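Local atomic coordinates of Protease/Reverse transcriptase/ribonuclease H (Eastern chimpanzee simian foamy virus, PDB entry 7KSF), a protein that carries protease, reverse transcriptase and ribonuclease H on one chain, and probably matures viral proteins, copies the RNA genome into DNA and degrades the RNA of the hybrid. Residues P585-A598 against N609-Y623. The protein carries 1 engineered substitution. Numbering follows the deposited sequence.
Sequences PSQYEGVFYTDGSA and NAGMGIVHATYKPEY. With CA (calcium ion), chain B.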
loop_
_atom_site.group_PDB
_atom_site.type_symbol
_atom_site.label_atom_id
_atom_site.label_comp_id
_atom_site.label_asym_id
_atom_site.label_seq_id
_atom_site.Cartn_x
_atom_site.Cartn_y
_atom_site.Cartn_z
ATOM N N PRO A 585 -13.354 -4.727 -24.945
ATOM C CA PRO A 585 -12.304 -5.702 -25.278
ATOM C C PRO A 585 -11.020 -5.071 -25.786
ATOM O O PRO A 585 -9.980 -5.739 -25.773
ATOM C CB PRO A 585 -12.960 -6.568 -26.362
ATOM C CG PRO A 585 -13.957 -5.660 -26.996
ATOM C CD PRO A 585 -14.481 -4.782 -25.891
ATOM N N SER A 586 -11.052 -3.816 -26.235
ATOM C CA SER A 586 -9.846 -3.203 -26.781
ATOM C C SER A 586 -8.875 -2.783 -25.685
ATOM O O SER A 586 -7.656 -2.844 -25.887
ATOM C CB SER A 586 -10.214 -2.002 -27.653
ATOM O OG SER A 586 -9.055 -1.383 -28.173
ATOM N N GLN A 587 -9.385 -2.361 -24.524
ATOM C CA GLN A 587 -8.513 -1.886 -23.455
ATOM C C GLN A 587 -7.781 -3.021 -22.748
ATOM O O GLN A 587 -6.747 -2.772 -22.118
ATOM C CB GLN A 587 -9.317 -1.074 -22.436
ATOM C CG GLN A 587 -10.270 -1.894 -21.581
ATOM C CD GLN A 587 -10.926 -1.078 -20.482
ATOM O OE1 GLN A 587 -11.181 -1.577 -19.386
ATOM N NE2 GLN A 587 -11.206 0.187 -20.773
ATOM N N TYR A 588 -8.285 -4.250 -22.835
ATOM C CA TYR A 588 -7.610 -5.378 -22.206
ATOM C C TYR A 588 -6.277 -5.650 -22.890
ATOM O O TYR A 588 -6.152 -5.543 -24.112
ATOM C CB TYR A 588 -8.489 -6.628 -22.257
ATOM C CG TYR A 588 -9.625 -6.639 -21.260
ATOM C CD1 TYR A 588 -10.927 -6.359 -21.656
ATOM C CD2 TYR A 588 -9.399 -6.935 -19.921
ATOM C CE1 TYR A 588 -11.969 -6.369 -20.748
ATOM C CE2 TYR A 588 -10.434 -6.949 -19.005
ATOM C CZ TYR A 588 -11.717 -6.665 -19.424
ATOM O OH TYR A 588 -12.750 -6.678 -18.515
ATOM N N GLU A 589 -5.272 -6.002 -22.085
ATOM C CA GLU A 589 -3.972 -6.345 -22.654
ATOM C C GLU A 589 -4.023 -7.676 -23.391
ATOM O O GLU A 589 -3.330 -7.851 -24.400
ATOM C CB GLU A 589 -2.912 -6.387 -21.554
ATOM C CG GLU A 589 -1.505 -6.644 -22.061
ATOM C CD GLU A 589 -0.503 -6.801 -20.939
ATOM O OE1 GLU A 589 -0.933 -6.918 -19.772
ATOM O OE2 GLU A 589 0.714 -6.810 -21.220
ATOM N N GLY A 590 -4.831 -8.616 -22.911
ATOM C CA GLY A 590 -4.953 -9.910 -23.555
ATOM C C GLY A 590 -6.385 -10.393 -23.672
ATOM O O GLY A 590 -7.196 -10.183 -22.768
ATOM N N VAL A 591 -6.702 -11.043 -24.790
ATOM C CA VAL A 591 -8.028 -11.594 -25.043
ATOM C C VAL A 591 -7.869 -13.081 -25.335
ATOM O O VAL A 591 -7.058 -13.467 -26.187
ATOM C CB VAL A 591 -8.731 -10.877 -26.210
ATOM C CG1 VAL A 591 -10.063 -11.540 -26.518
ATOM C CG2 VAL A 591 -8.926 -9.406 -25.880
ATOM N N PHE A 592 -8.631 -13.905 -24.625
ATOM C CA PHE A 592 -8.545 -15.357 -24.736
ATOM C C PHE A 592 -9.887 -15.903 -25.200
ATOM O O PHE A 592 -10.881 -15.828 -24.470
ATOM C CB PHE A 592 -8.134 -15.980 -23.402
ATOM C CG PHE A 592 -6.658 -15.927 -23.138
ATOM C CD1 PHE A 592 -5.841 -16.990 -23.486
ATOM C CD2 PHE A 592 -6.086 -14.814 -22.544
ATOM C CE1 PHE A 592 -4.480 -16.946 -23.247
ATOM C CE2 PHE A 592 -4.725 -14.766 -22.300
ATOM C CZ PHE A 592 -3.921 -15.832 -22.651
ATOM N N TYR A 593 -9.916 -16.442 -26.415
ATOM C CA TYR A 593 -11.097 -17.120 -26.930
ATOM C C TYR A 593 -10.968 -18.614 -26.659
ATOM O O TYR A 593 -9.917 -19.207 -26.919
ATOM C CB TYR A 593 -11.265 -16.870 -28.429
ATOM C CG TYR A 593 -11.383 -15.417 -28.813
ATOM C CD1 TYR A 593 -12.594 -14.746 -28.710
ATOM C CD2 TYR A 593 -10.284 -14.718 -29.290
ATOM C CE1 TYR A 593 -12.705 -13.416 -29.062
ATOM C CE2 TYR A 593 -10.383 -13.389 -29.645
ATOM C CZ TYR A 593 -11.596 -12.742 -29.530
ATOM O OH TYR A 593 -11.702 -11.417 -29.883
ATOM N N THR A 594 -12.032 -19.214 -26.135
ATOM C CA THR A 594 -12.038 -20.635 -25.828
ATOM C C THR A 594 -13.265 -21.298 -26.437
ATOM O O THR A 594 -14.245 -20.637 -26.794
ATOM C CB THR A 594 -12.020 -20.901 -24.312
ATOM O OG1 THR A 594 -13.197 -20.344 -23.712
ATOM C CG2 THR A 594 -10.783 -20.288 -23.677
ATOM N N ASP A 595 -13.188 -22.620 -26.540
ATOM C CA ASP A 595 -14.270 -23.441 -27.072
ATOM C C ASP A 595 -13.923 -24.901 -26.812
ATOM O O ASP A 595 -12.810 -25.228 -26.394
ATOM C CB ASP A 595 -14.487 -23.182 -28.566
ATOM C CG ASP A 595 -15.776 -23.787 -29.082
ATOM O OD1 ASP A 595 -15.762 -24.979 -29.455
ATOM O OD2 ASP A 595 -16.800 -23.077 -29.110
ATOM N N GLY A 596 -14.895 -25.774 -27.065
ATOM C CA GLY A 596 -14.711 -27.202 -26.898
ATOM C C GLY A 596 -15.806 -28.022 -27.545
ATOM O O GLY A 596 -16.994 -27.703 -27.424
ATOM N N SER A 597 -15.416 -29.090 -28.229
ATOM C CA SER A 597 -16.342 -29.931 -28.961
ATOM C C SER A 597 -16.188 -31.372 -28.503
ATOM O O SER A 597 -15.220 -31.734 -27.830
ATOM C CB SER A 597 -16.117 -29.813 -30.474
ATOM O OG SER A 597 -16.104 -28.457 -30.878
ATOM N N ALA A 598 -17.170 -32.194 -28.875
ATOM C CA ALA A 598 -17.148 -33.614 -28.507
ATOM C C ALA A 598 -18.091 -34.362 -29.459
ATOM O O ALA A 598 -19.300 -34.408 -29.236
ATOM C CB ALA A 598 -17.535 -33.829 -27.061
ATOM N N ASN A 609 -15.250 -38.485 -27.134
ATOM C CA ASN A 609 -13.967 -37.885 -27.473
ATOM C C ASN A 609 -14.151 -36.374 -27.446
ATOM O O ASN A 609 -15.203 -35.873 -27.840
ATOM C CB ASN A 609 -13.468 -38.355 -28.846
ATOM C CG ASN A 609 -12.127 -37.752 -29.216
ATOM O OD1 ASN A 609 -11.906 -37.352 -30.361
ATOM N ND2 ASN A 609 -11.230 -37.670 -28.245
ATOM N N ALA A 610 -13.132 -35.655 -26.973
ATOM C CA ALA A 610 -13.243 -34.222 -26.754
ATOM C C ALA A 610 -12.062 -33.490 -27.372
ATOM O O ALA A 610 -11.007 -34.070 -27.639
ATOM C CB ALA A 610 -13.332 -33.883 -25.258
ATOM N N GLY A 611 -12.259 -32.191 -27.593
ATOM C CA GLY A 611 -11.231 -31.324 -28.133
ATOM C C GLY A 611 -11.531 -29.861 -27.879
ATOM O O GLY A 611 -12.599 -29.366 -28.255
ATOM N N MET A 612 -10.599 -29.160 -27.243
ATOM C CA MET A 612 -10.769 -27.763 -26.873
ATOM C C MET A 612 -9.852 -26.881 -27.710
ATOM O O MET A 612 -8.902 -27.347 -28.342
ATOM C CB MET A 612 -10.489 -27.561 -25.379
ATOM C CG MET A 612 -9.042 -27.792 -24.977
ATOM S SD MET A 612 -8.820 -27.782 -23.189
ATOM C CE MET A 612 -7.037 -27.829 -23.055
ATOM N N GLY A 613 -10.154 -25.586 -27.713
ATOM C CA GLY A 613 -9.377 -24.636 -28.482
ATOM C C GLY A 613 -9.151 -23.333 -27.741
ATOM O O GLY A 613 -10.069 -22.816 -27.100
ATOM N N ILE A 614 -7.936 -22.796 -27.819
ATOM C CA ILE A 614 -7.560 -21.586 -27.099
ATOM C C ILE A 614 -6.856 -20.646 -28.067
ATOM O O ILE A 614 -6.005 -21.074 -28.855
ATOM C CB ILE A 614 -6.656 -21.895 -25.885
ATOM C CG1 ILE A 614 -7.381 -22.798 -24.876
ATOM C CG2 ILE A 614 -6.201 -20.612 -25.210
ATOM C CD1 ILE A 614 -7.145 -24.285 -25.082
ATOM N N VAL A 615 -7.215 -19.362 -28.009
ATOM C CA VAL A 615 -6.639 -18.335 -28.872
ATOM C C VAL A 615 -6.235 -17.149 -28.008
ATOM O O VAL A 615 -7.040 -16.656 -27.211
ATOM C CB VAL A 615 -7.625 -17.889 -29.970
ATOM C CG1 VAL A 615 -7.033 -16.752 -30.786
ATOM C CG2 VAL A 615 -7.997 -19.058 -30.867
ATOM N N HIS A 616 -4.994 -16.690 -28.169
ATOM C CA HIS A 616 -4.501 -15.491 -27.495
ATOM C C HIS A 616 -4.518 -14.346 -28.500
ATOM O O HIS A 616 -3.764 -14.361 -29.479
ATOM C CB HIS A 616 -3.099 -15.709 -26.929
ATOM C CG HIS A 616 -2.640 -14.617 -26.010
ATOM N ND1 HIS A 616 -1.876 -14.862 -24.888
ATOM C CD2 HIS A 616 -2.837 -13.279 -26.046
ATOM C CE1 HIS A 616 -1.623 -13.720 -24.274
ATOM N NE2 HIS A 616 -2.196 -12.744 -24.954
ATOM N N ALA A 617 -5.371 -13.355 -28.255
ATOM C CA ALA A 617 -5.535 -12.215 -29.145
ATOM C C ALA A 617 -5.257 -10.921 -28.398
ATOM O O ALA A 617 -5.604 -10.782 -27.221
ATOM C CB ALA A 617 -6.943 -12.180 -29.742
ATOM N N THR A 618 -4.634 -9.975 -29.095
ATOM C CA THR A 618 -4.339 -8.652 -28.558
ATOM C C THR A 618 -4.973 -7.603 -29.458
ATOM O O THR A 618 -4.814 -7.654 -30.680
ATOM C CB THR A 618 -2.828 -8.417 -28.450
ATOM O OG1 THR A 618 -2.228 -8.535 -29.746
ATOM C CG2 THR A 618 -2.196 -9.432 -27.507
ATOM N N TYR A 619 -5.691 -6.658 -28.849
ATOM C CA TYR A 619 -6.369 -5.593 -29.575
ATOM C C TYR A 619 -5.732 -4.227 -29.355
ATOM O O TYR A 619 -6.329 -3.213 -29.730
ATOM C CB TYR A 619 -7.846 -5.537 -29.174
ATOM C CG TYR A 619 -8.691 -6.668 -29.710
ATOM C CD1 TYR A 619 -8.695 -7.911 -29.094
ATOM C CD2 TYR A 619 -9.496 -6.486 -30.826
ATOM C CE1 TYR A 619 -9.468 -8.945 -29.578
ATOM C CE2 TYR A 619 -10.273 -7.513 -31.317
ATOM C CZ TYR A 619 -10.256 -8.739 -30.690
ATOM O OH TYR A 619 -11.028 -9.765 -31.181
ATOM N N LYS A 620 -4.539 -4.170 -28.749
ATOM C CA LYS A 620 -3.943 -2.866 -28.455
ATOM C C LYS A 620 -3.633 -2.152 -29.765
ATOM O O LYS A 620 -4.234 -1.093 -30.021
ATOM C CB LYS A 620 -2.772 -3.032 -27.481
ATOM C CG LYS A 620 -2.091 -1.727 -27.089
ATOM C CD LYS A 620 -0.949 -1.971 -26.113
ATOM C CE LYS A 620 -0.268 -0.671 -25.708
ATOM N NZ LYS A 620 0.852 -0.908 -24.750
ATOM N N PRO A 621 -2.730 -2.644 -30.638
ATOM C CA PRO A 621 -2.611 -2.023 -31.963
ATOM C C PRO A 621 -3.629 -2.292 -33.062
ATOM O O PRO A 621 -4.205 -1.360 -33.627
ATOM C CB PRO A 621 -1.265 -2.566 -32.459
ATOM C CG PRO A 621 -1.178 -3.933 -31.877
ATOM C CD PRO A 621 -1.997 -3.952 -30.607
ATOM N N GLU A 622 -3.853 -3.570 -33.375
ATOM C CA GLU A 622 -4.946 -4.039 -34.210
ATOM C C GLU A 622 -5.326 -5.441 -33.755
ATOM O O GLU A 622 -4.713 -6.004 -32.845
ATOM C CB GLU A 622 -4.553 -4.025 -35.696
ATOM C CG GLU A 622 -4.225 -2.647 -36.262
ATOM C CD GLU A 622 -3.747 -2.708 -37.700
ATOM O OE1 GLU A 622 -3.661 -3.824 -38.253
ATOM O OE2 GLU A 622 -3.452 -1.640 -38.280
ATOM N N TYR A 623 -6.345 -6.012 -34.396
ATOM C CA TYR A 623 -6.754 -7.383 -34.101
ATOM C C TYR A 623 -5.654 -8.341 -34.538
ATOM O O TYR A 623 -5.461 -8.575 -35.736
ATOM C CB TYR A 623 -8.073 -7.704 -34.801
ATOM C CG TYR A 623 -8.450 -9.169 -34.755
ATOM C CD1 TYR A 623 -8.214 -10.001 -35.842
ATOM C CD2 TYR A 623 -9.043 -9.723 -33.628
ATOM C CE1 TYR A 623 -8.555 -11.339 -35.807
ATOM C CE2 TYR A 623 -9.389 -11.059 -33.582
ATOM C CZ TYR A 623 -9.143 -11.862 -34.676
ATOM O OH TYR A 623 -9.482 -13.193 -34.640
HETATM CA CA CA B . -17.774 -26.193 -27.548
#
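Val591, Tyr593, Asp595 and Ser597 pair with Ala617, Val615, Gly613 and Gly611 in the antiparallel hairpin formed by the first two strands of the RNase H fold. Strand 590-597 is central in a five-stranded mixed sheet, lying between 610-618 and the parallel strand 660-664. Backbone bonds run in pairs: Ala617 N to Val591 O (2.7 Å) is nearly straight at 171°, whereas Asp595 N to Gly613 O is weak.

On the face of Val591 and Tyr593, small and branched residues fit beside two tyrosines. Ala617 CB meets the edge of the Tyr593 ring at CE2 (3.6 Å), and Val615 CG1 lies at the same ring's edge. Val591 CG2, set beside its own backbone N, touches Tyr619 CD1 at 3.6 Å, the valine side chain lying roughly perpendicular to that of the tyrosine. Helix 727-744 packs on this face, with Leu738 against Val615.

Phe592, Thr594, Ile614 and His616 occupy the other face, where Phe592 and Thr594 pack on helix 638-654 while Ile614 and His616 meet Trp629 and Leu626 of the next strand, 624-634. With chi1 at -81°, the Phe592 ring swings toward the partner strand and lies oblique to the imidazole of His616, planes at 49° and centroids 4.3 Å apart. Ile614 CG2 reaches the ring's edge near CD1 (4.0 Å). Thr594 suits a buried strand because its OG1 bonds to Ile663 O.

Toward the far end, Gly611 and Gly613 put no side chain beside Ser597 and Asp595. Gly596 O and Glu642 bind the calcium ion, and the Asp595 carboxylate lies nearby, close to those of Asp665 and Asp736. The paired backbone, chiefly through Gly613 N to Asp595 O (3.0 Å), thus helps place this carboxylate beside the metal, consistent with the acidic active site of RNase H enzymes.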